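Local coordinates for valine-pyruvate aminotransferase (Salmonella typhimurium, PDB 3G7Q), which probably transfers the amino group of L-valine to pyruvate, yielding alanine and 3-methyl-2-oxobutanoate, with pyridoxal 5'-phosphate as cofactor, at residues P215-N220 with N241-M246; V130-A135 with M183-R188. All blocks are in the same frame, centred on the assembly; numbering follows the deposited sequence. Where two conformers were deposited one is given.

Interaction 1: residues P215-N220 with N241-M246; sequences PLVIDN and NIILCM
Five backbone hydrogen bonds join P215-N220 to N241-M246 as neighbouring parallel strands, running from L216 N to N241 O at one end to N220 N to C245 O at the other. N220 N to C245 O is the shortest of the five (2.7 Å) and the most bent, at 152°. I218 N meets I243 O nearly along the C=O axis, whereas I243 N approaches L216 O (2.9 Å) from above the carbonyl plane.

On one face, CD1 of I243 reaches back along its own strand to touch P215 CB at 3.6 Å and V217 CG2 at 4.0 Å. Its CG1 branch, anti to the carbonyl carbon (chi1 -57°), directs it there. On the other face, L244 CD1 turns in against N220 CB (3.4 Å), and I218 CD1 crosses obliquely over I242 CG2 (3.9 Å). The selenomethionine M246, bent at chi3, brings CE alongside N220 OD1.

Farther out, F111, L114 and F118 of helix 107-118 pack on V217, D219 and I243, while L244 and M246 meet strand 259-262. N241 ND2 bonds to I214 O and D219 OD1 to A221 N, holding one polar atom of each side chain.

D219 lies toward the C-terminal end of this otherwise apolar strand pair, on the same face as V217 and C245; its position is consistent with that of the aspartate which, in class I aminotransferases, pairs with the cofactor's pyridine nitrogen.

Interaction 2: residues V130-A135 with M183-R188; sequences VLFPLA and MICVSR
P133 is the bump that fits the other strand most closely. Its ring lies at about a right angle across I184 and V186, and CG drops between the I184 CG2 methyl, at 3.6 Å, and the V186 CG1 methyl, at 3.7 Å. CD meanwhile rests against C185 O. Helix 199-211 closes over this group, with L205 touching both P133 and V186.

On the opposite face, V130 and M183 lie side by side. M183 CG occupies the crowded position between backbone N and carbonyl carbon (chi1 48°), which brings it to V130 CG2 at 3.9 Å, and the bend at chi3 carries CE round to V130 CG1. That same CG1 also meets C185 CB and lies over one face of the F132 ring, offset toward its rim. CE1 of F132 touches C185 CB at 3.7 Å, and C185 O lies at the ring edge near its plane. C185 SG sits obliquely beside the F132 ring, 5.0 Å from its centroid. F115 and F111 of helix 107-118 close this side.

Two parallel strands of the central mixed sheet of a fold type I aminotransferase meet here, sandwiched between helices. Their backbones are joined by L131 N to M183 O and by C185 N to L131 O (2.8 Å), both nearly along the C=O axis. The strand 130-132 stops at P133, whose nitrogen carries no proton, and the strands splay at 38°. Water takes over at the next step, accepting from L134 N and donating to C185 O at 2.9 Å.

From the N terminus, the chain first lays down 130-135, then passes through strand 151-153 and an excursion into the second, six-stranded sheet before returning with 183-188; interaction 2 closes this long loop. Helix 199-211 then carries the chain across to 215-220, a beta-alpha-beta crossover. Interaction 1 closes a shorter loop, containing neither helix nor strand, when 241-246 comes alongside. The two contacts follow in series, neither nested nor crossed. Strands 181-187 and 216-219 are neighbours in the sheet, probably hydrogen-bonded from V217 N to I184 O and from D219 N to V186 O, so the contacts form four consecutive parallel strands, with helix 107-118 packing on one face.

Interaction 1: residues P215-N220 with N241-M246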
ATOM      1  N   PRO A 215       0.306  -3.145  24.245  1.00 34.80           N
ATOM      2  CA  PRO A 215       0.709  -4.298  23.441  1.00 35.09           C
ATOM      3  C   PRO A 215       2.205  -4.492  23.300  1.00 32.57           C
ATOM      4  O   PRO A 215       2.977  -3.522  23.344  1.00 33.49           O
ATOM      5  CB  PRO A 215       0.164  -3.967  22.046  1.00 33.75           C
ATOM      6  CG  PRO A 215       0.059  -2.467  22.018  1.00 38.47           C
ATOM      7  CD  PRO A 215      -0.258  -2.056  23.424  1.00 34.75           C
ATOM      8  N   LEU A 216       2.594  -5.746  23.106  1.00 31.69           N
ATOM      9  CA  LEU A 216       3.970  -6.091  22.759  1.00 29.45           C
ATOM     10  C   LEU A 216       3.932  -6.436  21.289  1.00 30.55           C
ATOM     11  O   LEU A 216       3.286  -7.391  20.907  1.00 32.08           O
ATOM     12  CB  LEU A 216       4.478  -7.286  23.547  1.00 29.54           C
ATOM     13  CG  LEU A 216       5.858  -7.830  23.172  1.00 31.20           C
ATOM     14  CD1 LEU A 216       6.927  -6.726  23.225  1.00 28.96           C
ATOM     15  CD2 LEU A 216       6.217  -9.061  24.070  1.00 26.74           C
ATOM     16  N   VAL A 217       4.621  -5.642  20.475  1.00 31.43           N
ATOM     17  CA  VAL A 217       4.609  -5.806  19.036  1.00 31.19           C
ATOM     18  C   VAL A 217       5.905  -6.497  18.647  1.00 30.39           C
ATOM     19  O   VAL A 217       6.986  -6.037  19.031  1.00 31.47           O
ATOM     20  CB  VAL A 217       4.476  -4.432  18.328  1.00 30.68           C
ATOM     21  CG1 VAL A 217       4.383  -4.616  16.824  1.00 33.10           C
ATOM     22  CG2 VAL A 217       3.237  -3.676  18.841  1.00 32.01           C
ATOM     23  N   ILE A 218       5.795  -7.608  17.918  1.00 31.12           N
ATOM     24  CA  ILE A 218       6.955  -8.391  17.475  1.00 32.00           C
ATOM     25  C   ILE A 218       6.988  -8.498  15.950  1.00 32.73           C
ATOM     26  O   ILE A 218       6.074  -9.040  15.328  1.00 32.85           O
ATOM     27  CB  ILE A 218       6.977  -9.819  18.069  1.00 31.11           C
ATOM     28  CG1 ILE A 218       6.815  -9.771  19.594  1.00 31.84           C
ATOM     29  CG2 ILE A 218       8.278 -10.529  17.653  1.00 29.34           C
ATOM     30  CD1 ILE A 218       6.630 -11.162  20.292  1.00 32.16           C
ATOM     31  N   ASP A 219       8.027  -7.940  15.351  1.00 32.33           N
ATOM     32  CA  ASP A 219       8.212  -8.022  13.925  1.00 31.29           C
ATOM     33  C   ASP A 219       8.931  -9.350  13.621  1.00 32.30           C
ATOM     34  O   ASP A 219      10.102  -9.518  13.978  1.00 31.35           O
ATOM     35  CB  ASP A 219       9.022  -6.856  13.418  1.00 34.82           C
ATOM     36  CG  ASP A 219       9.069  -6.817  11.898  1.00 43.10           C
ATOM     37  OD1 ASP A 219       8.586  -7.774  11.254  1.00 43.84           O
ATOM     38  OD2 ASP A 219       9.548  -5.807  11.367  1.00 43.52           O
ATOM     39  N   ASN A 220       8.209 -10.264  12.958  1.00 32.29           N
ATOM     40  CA  ASN A 220       8.647 -11.638  12.634  1.00 32.55           C
ATOM     41  C   ASN A 220       8.869 -11.771  11.115  1.00 32.52           C
ATOM     42  O   ASN A 220       8.721 -12.862  10.567  1.00 33.79           O
ATOM     43  CB  ASN A 220       7.577 -12.606  13.102  1.00 32.56           C
ATOM     44  CG  ASN A 220       8.019 -14.086  13.195  1.00 37.00           C
ATOM     45  OD1 ASN A 220       7.450 -14.969  12.544  1.00 44.87           O
ATOM     46  ND2 ASN A 220       8.987 -14.345  14.015  1.00 44.65           N
ATOM     47  N   ASN A 241      -2.276 -10.311  23.959  1.00 36.37           N
ATOM     48  CA  ASN A 241      -1.646  -8.994  24.127  1.00 35.95           C
ATOM     49  C   ASN A 241      -0.435  -8.814  23.210  1.00 35.64           C
ATOM     50  O   ASN A 241       0.319  -7.841  23.342  1.00 34.88           O
ATOM     51  CB  ASN A 241      -1.208  -8.762  25.567  1.00 37.25           C
ATOM     52  CG  ASN A 241      -0.958  -7.291  25.879  1.00 39.33           C
ATOM     53  OD1 ASN A 241      -1.756  -6.449  25.518  1.00 37.03           O
ATOM     54  ND2 ASN A 241       0.142  -6.986  26.559  1.00 34.58           N
ATOM     55  N   ILE A 242      -0.217  -9.765  22.311  1.00 35.00           N
ATOM     56  CA  ILE A 242       0.896  -9.671  21.374  1.00 33.40           C
ATOM     57  C   ILE A 242       0.372  -9.352  19.981  1.00 34.24           C
ATOM     58  O   ILE A 242      -0.679  -9.840  19.565  1.00 32.52           O
ATOM     59  CB  ILE A 242       1.748 -10.939  21.374  1.00 34.49           C
ATOM     60  CG1 ILE A 242       2.498 -11.018  22.705  1.00 36.85           C
ATOM     61  CG2 ILE A 242       2.749 -10.912  20.202  1.00 32.06           C
ATOM     62  CD1 ILE A 242       3.309 -12.197  22.872  1.00 43.15           C
ATOM     63  N   ILE A 243       1.088  -8.484  19.289  1.00 33.95           N
ATOM     64  CA  ILE A 243       0.791  -8.141  17.902  1.00 32.40           C
ATOM     65  C   ILE A 243       1.995  -8.653  17.120  1.00 33.70           C
ATOM     66  O   ILE A 243       3.099  -8.175  17.318  1.00 34.71           O
ATOM     67  CB  ILE A 243       0.595  -6.636  17.687  1.00 33.60           C
ATOM     68  CG1 ILE A 243      -0.525  -6.077  18.607  1.00 33.31           C
ATOM     69  CG2 ILE A 243       0.238  -6.342  16.208  1.00 31.84           C
ATOM     70  CD1 ILE A 243      -0.636  -4.553  18.549  1.00 31.27           C
ATOM     71  N   LEU A 244       1.766  -9.604  16.220  0.50 32.22           N
ATOM     72  CA  LEU A 244       2.836 -10.266  15.481  0.50 31.61           C
ATOM     73  C   LEU A 244       2.776  -9.904  14.001  0.50 34.01           C
ATOM     74  O   LEU A 244       1.759 -10.175  13.366  0.50 34.19           O
ATOM     75  CB  LEU A 244       2.671 -11.771  15.700  0.50 34.57           C
ATOM     76  CG  LEU A 244       3.585 -12.812  15.065  0.50 34.07           C
ATOM     77  CD1 LEU A 244       5.014 -12.473  15.359  0.50 37.59           C
ATOM     78  CD2 LEU A 244       3.197 -14.198  15.624  0.50 31.14           C
ATOM     79  N   CYS A 245       3.861  -9.333  13.453  1.00 33.97           N
ATOM     80  CA  CYS A 245       3.900  -8.915  12.051  1.00 35.55           C
ATOM     81  C   CYS A 245       4.738  -9.903  11.263  1.00 37.80           C
ATOM     82  O   CYS A 245       5.871 -10.201  11.651  1.00 37.26           O
ATOM     83  CB  CYS A 245       4.482  -7.523  11.906  1.00 38.02           C
ATOM     84  SG  CYS A 245       3.503  -6.299  12.833  1.00 44.42           S
HETATM   85  N   MSE A 246       4.171 -10.409  10.171  1.00 35.30           N
HETATM   86  CA  MSE A 246       4.844 -11.348   9.291  1.00 34.34           C
HETATM   87  C   MSE A 246       4.787 -10.794   7.879  1.00 35.21           C
HETATM   88  O   MSE A 246       4.059  -9.845   7.598  1.00 34.71           O
HETATM   89  CB  MSE A 246       4.209 -12.741   9.395  1.00 35.65           C
HETATM   90  CG  MSE A 246       4.270 -13.330  10.819  1.00 38.87           C
HETATM   91 SE   MSE A 246       3.513 -15.114  10.828  0.75 45.32          SE
HETATM   92  CE  MSE A 246       5.480 -16.028  10.168  1.00 40.88           C
TER

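Interaction 2: residues V130-A135 with M183-R188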
ATOM      1  N   VAL A 130       6.369   5.098  21.355  1.00 34.44           N
ATOM      2  CA  VAL A 130       6.731   3.725  21.010  1.00 35.63           C
ATOM      3  C   VAL A 130       8.068   3.475  21.682  1.00 35.08           C
ATOM      4  O   VAL A 130       9.023   4.217  21.465  1.00 36.01           O
ATOM      5  CB  VAL A 130       6.882   3.532  19.496  1.00 36.14           C
ATOM      6  CG1 VAL A 130       7.423   2.127  19.173  1.00 38.35           C
ATOM      7  CG2 VAL A 130       5.562   3.799  18.766  1.00 32.48           C
ATOM      8  N   LEU A 131       8.124   2.447  22.519  1.00 33.90           N
ATOM      9  CA  LEU A 131       9.379   2.063  23.177  1.00 31.52           C
ATOM     10  C   LEU A 131      10.049   0.871  22.463  1.00 31.21           C
ATOM     11  O   LEU A 131       9.404  -0.154  22.249  1.00 32.20           O
ATOM     12  CB  LEU A 131       9.102   1.698  24.635  1.00 31.83           C
ATOM     13  CG  LEU A 131      10.298   1.110  25.409  1.00 33.50           C
ATOM     14  CD1 LEU A 131      11.457   2.095  25.438  1.00 33.16           C
ATOM     15  CD2 LEU A 131       9.879   0.679  26.832  1.00 32.00           C
ATOM     16  N   PHE A 132      11.324   1.040  22.092  1.00 32.40           N
ATOM     17  CA  PHE A 132      12.174  -0.003  21.557  1.00 30.53           C
ATOM     18  C   PHE A 132      13.072  -0.401  22.728  1.00 30.92           C
ATOM     19  O   PHE A 132      14.054   0.273  23.026  1.00 33.25           O
ATOM     20  CB  PHE A 132      12.998   0.466  20.361  1.00 32.41           C
ATOM     21  CG  PHE A 132      12.172   0.909  19.206  1.00 35.66           C
ATOM     22  CD1 PHE A 132      11.460  -0.006  18.452  1.00 35.90           C
ATOM     23  CD2 PHE A 132      12.093   2.255  18.864  1.00 49.43           C
ATOM     24  CE1 PHE A 132      10.690   0.392  17.396  1.00 39.01           C
ATOM     25  CE2 PHE A 132      11.312   2.663  17.795  1.00 50.13           C
ATOM     26  CZ  PHE A 132      10.605   1.730  17.062  1.00 43.52           C
ATOM     27  N   PRO A 133      12.724  -1.491  23.435  1.00 31.36           N
ATOM     28  CA  PRO A 133      13.545  -1.838  24.605  1.00 31.92           C
ATOM     29  C   PRO A 133      14.908  -2.419  24.272  1.00 32.75           C
ATOM     30  O   PRO A 133      15.761  -2.534  25.156  1.00 34.54           O
ATOM     31  CB  PRO A 133      12.681  -2.874  25.351  1.00 32.82           C
ATOM     32  CG  PRO A 133      11.793  -3.439  24.337  1.00 35.42           C
ATOM     33  CD  PRO A 133      11.598  -2.424  23.246  1.00 32.92           C
ATOM     34  N   LEU A 134      15.118  -2.765  23.011  1.00 33.40           N
ATOM     35  CA  LEU A 134      16.398  -3.293  22.590  1.00 35.54           C
ATOM     36  C   LEU A 134      16.799  -2.635  21.250  1.00 32.18           C
ATOM     37  O   LEU A 134      16.694  -3.231  20.199  1.00 36.61           O
ATOM     38  CB  LEU A 134      16.370  -4.825  22.530  1.00 34.71           C
ATOM     39  CG  LEU A 134      17.664  -5.681  22.375  1.00 40.57           C
ATOM     40  CD1 LEU A 134      18.750  -5.257  23.264  1.00 48.74           C
ATOM     41  CD2 LEU A 134      17.349  -7.124  22.645  1.00 41.13           C
ATOM     42  N   ALA A 135      17.309  -1.425  21.339  1.00 33.40           N
ATOM     43  CA  ALA A 135      17.887  -0.776  20.161  1.00 33.26           C
ATOM     44  C   ALA A 135      19.235  -1.447  19.887  1.00 33.12           C
ATOM     45  O   ALA A 135      19.871  -1.915  20.819  1.00 34.69           O
ATOM     46  CB  ALA A 135      18.057   0.699  20.418  1.00 33.94           C
HETATM   47  N   MSE A 183       3.191   1.503  23.354  1.00 33.04           N
HETATM   48  CA  MSE A 183       3.473   0.145  22.904  1.00 34.71           C
HETATM   49  C   MSE A 183       4.949  -0.142  23.010  1.00 33.45           C
HETATM   50  O   MSE A 183       5.773   0.778  23.014  1.00 32.84           O
HETATM   51  CB  MSE A 183       3.012  -0.082  21.456  1.00 36.92           C
HETATM   52  CG  MSE A 183       3.412   0.981  20.461  1.00 40.50           C
HETATM   53 SE   MSE A 183       2.922   0.462  18.602  0.75 37.11          SE
HETATM   54  CE  MSE A 183       4.324  -0.348  18.194  1.00 40.65           C
ATOM     55  N   ILE A 184       5.260  -1.435  23.087  1.00 32.73           N
ATOM     56  CA  ILE A 184       6.623  -1.928  23.180  1.00 32.29           C
ATOM     57  C   ILE A 184       6.862  -2.666  21.868  1.00 32.74           C
ATOM     58  O   ILE A 184       6.059  -3.510  21.486  1.00 32.42           O
ATOM     59  CB  ILE A 184       6.793  -2.870  24.364  1.00 33.56           C
ATOM     60  CG1 ILE A 184       6.411  -2.151  25.668  1.00 34.20           C
ATOM     61  CG2 ILE A 184       8.220  -3.406  24.399  1.00 33.20           C
ATOM     62  CD1 ILE A 184       6.551  -2.999  26.961  1.00 32.91           C
ATOM     63  N   CYS A 185       7.961  -2.352  21.194  0.50 31.62           N
ATOM     64  CA  CYS A 185       8.215  -2.921  19.880  0.50 31.87           C
ATOM     65  C   CYS A 185       9.588  -3.570  19.759  0.50 30.91           C
ATOM     66  O   CYS A 185      10.591  -2.943  20.065  0.50 31.53           O
ATOM     67  CB  CYS A 185       8.083  -1.809  18.850  0.50 32.28           C
ATOM     68  SG  CYS A 185       8.109  -2.398  17.165  0.50 34.16           S
ATOM     69  N   VAL A 186       9.623  -4.821  19.302  1.00 29.93           N
ATOM     70  CA  VAL A 186      10.861  -5.561  19.100  1.00 31.96           C
ATOM     71  C   VAL A 186      10.725  -6.337  17.786  1.00 34.14           C
ATOM     72  O   VAL A 186       9.633  -6.489  17.254  1.00 33.02           O
ATOM     73  CB  VAL A 186      11.170  -6.553  20.237  1.00 32.96           C
ATOM     74  CG1 VAL A 186      11.382  -5.850  21.541  1.00 34.50           C
ATOM     75  CG2 VAL A 186      10.058  -7.601  20.363  1.00 32.49           C
ATOM     76  N   SER A 187      11.839  -6.782  17.235  1.00 36.58           N
ATOM     77  CA  SER A 187      11.827  -7.644  16.045  1.00 35.75           C
ATOM     78  C   SER A 187      12.558  -8.907  16.473  1.00 36.54           C
ATOM     79  O   SER A 187      13.318  -8.875  17.455  1.00 35.33           O
ATOM     80  CB  SER A 187      12.493  -6.974  14.849  1.00 38.37           C
ATOM     81  OG  SER A 187      13.821  -6.579  15.187  1.00 39.68           O
ATOM     82  N   ARG A 188      12.322 -10.030  15.778  1.00 32.92           N
ATOM     83  CA  ARG A 188      12.966 -11.285  16.144  1.00 33.25           C
ATOM     84  C   ARG A 188      12.904 -12.294  15.016  1.00 32.99           C
ATOM     85  O   ARG A 188      11.830 -12.838  14.749  1.00 33.35           O
ATOM     86  CB  ARG A 188      12.273 -11.892  17.375  1.00 32.49           C
ATOM     87  CG  ARG A 188      13.021 -12.992  18.082  1.00 34.26           C
ATOM     88  CD  ARG A 188      12.138 -13.604  19.154  1.00 35.86           C
ATOM     89  NE  ARG A 188      12.889 -14.310  20.174  1.00 30.75           N
ATOM     90  CZ  ARG A 188      12.439 -15.361  20.872  1.00 32.68           C
ATOM     91  NH1 ARG A 188      11.247 -15.896  20.614  1.00 34.95           N
ATOM     92  NH2 ARG A 188      13.187 -15.916  21.801  1.00 32.08           N
TER
HETATM   93  O   HOH W   1      13.420  -2.983  20.621  1.00 33.75           O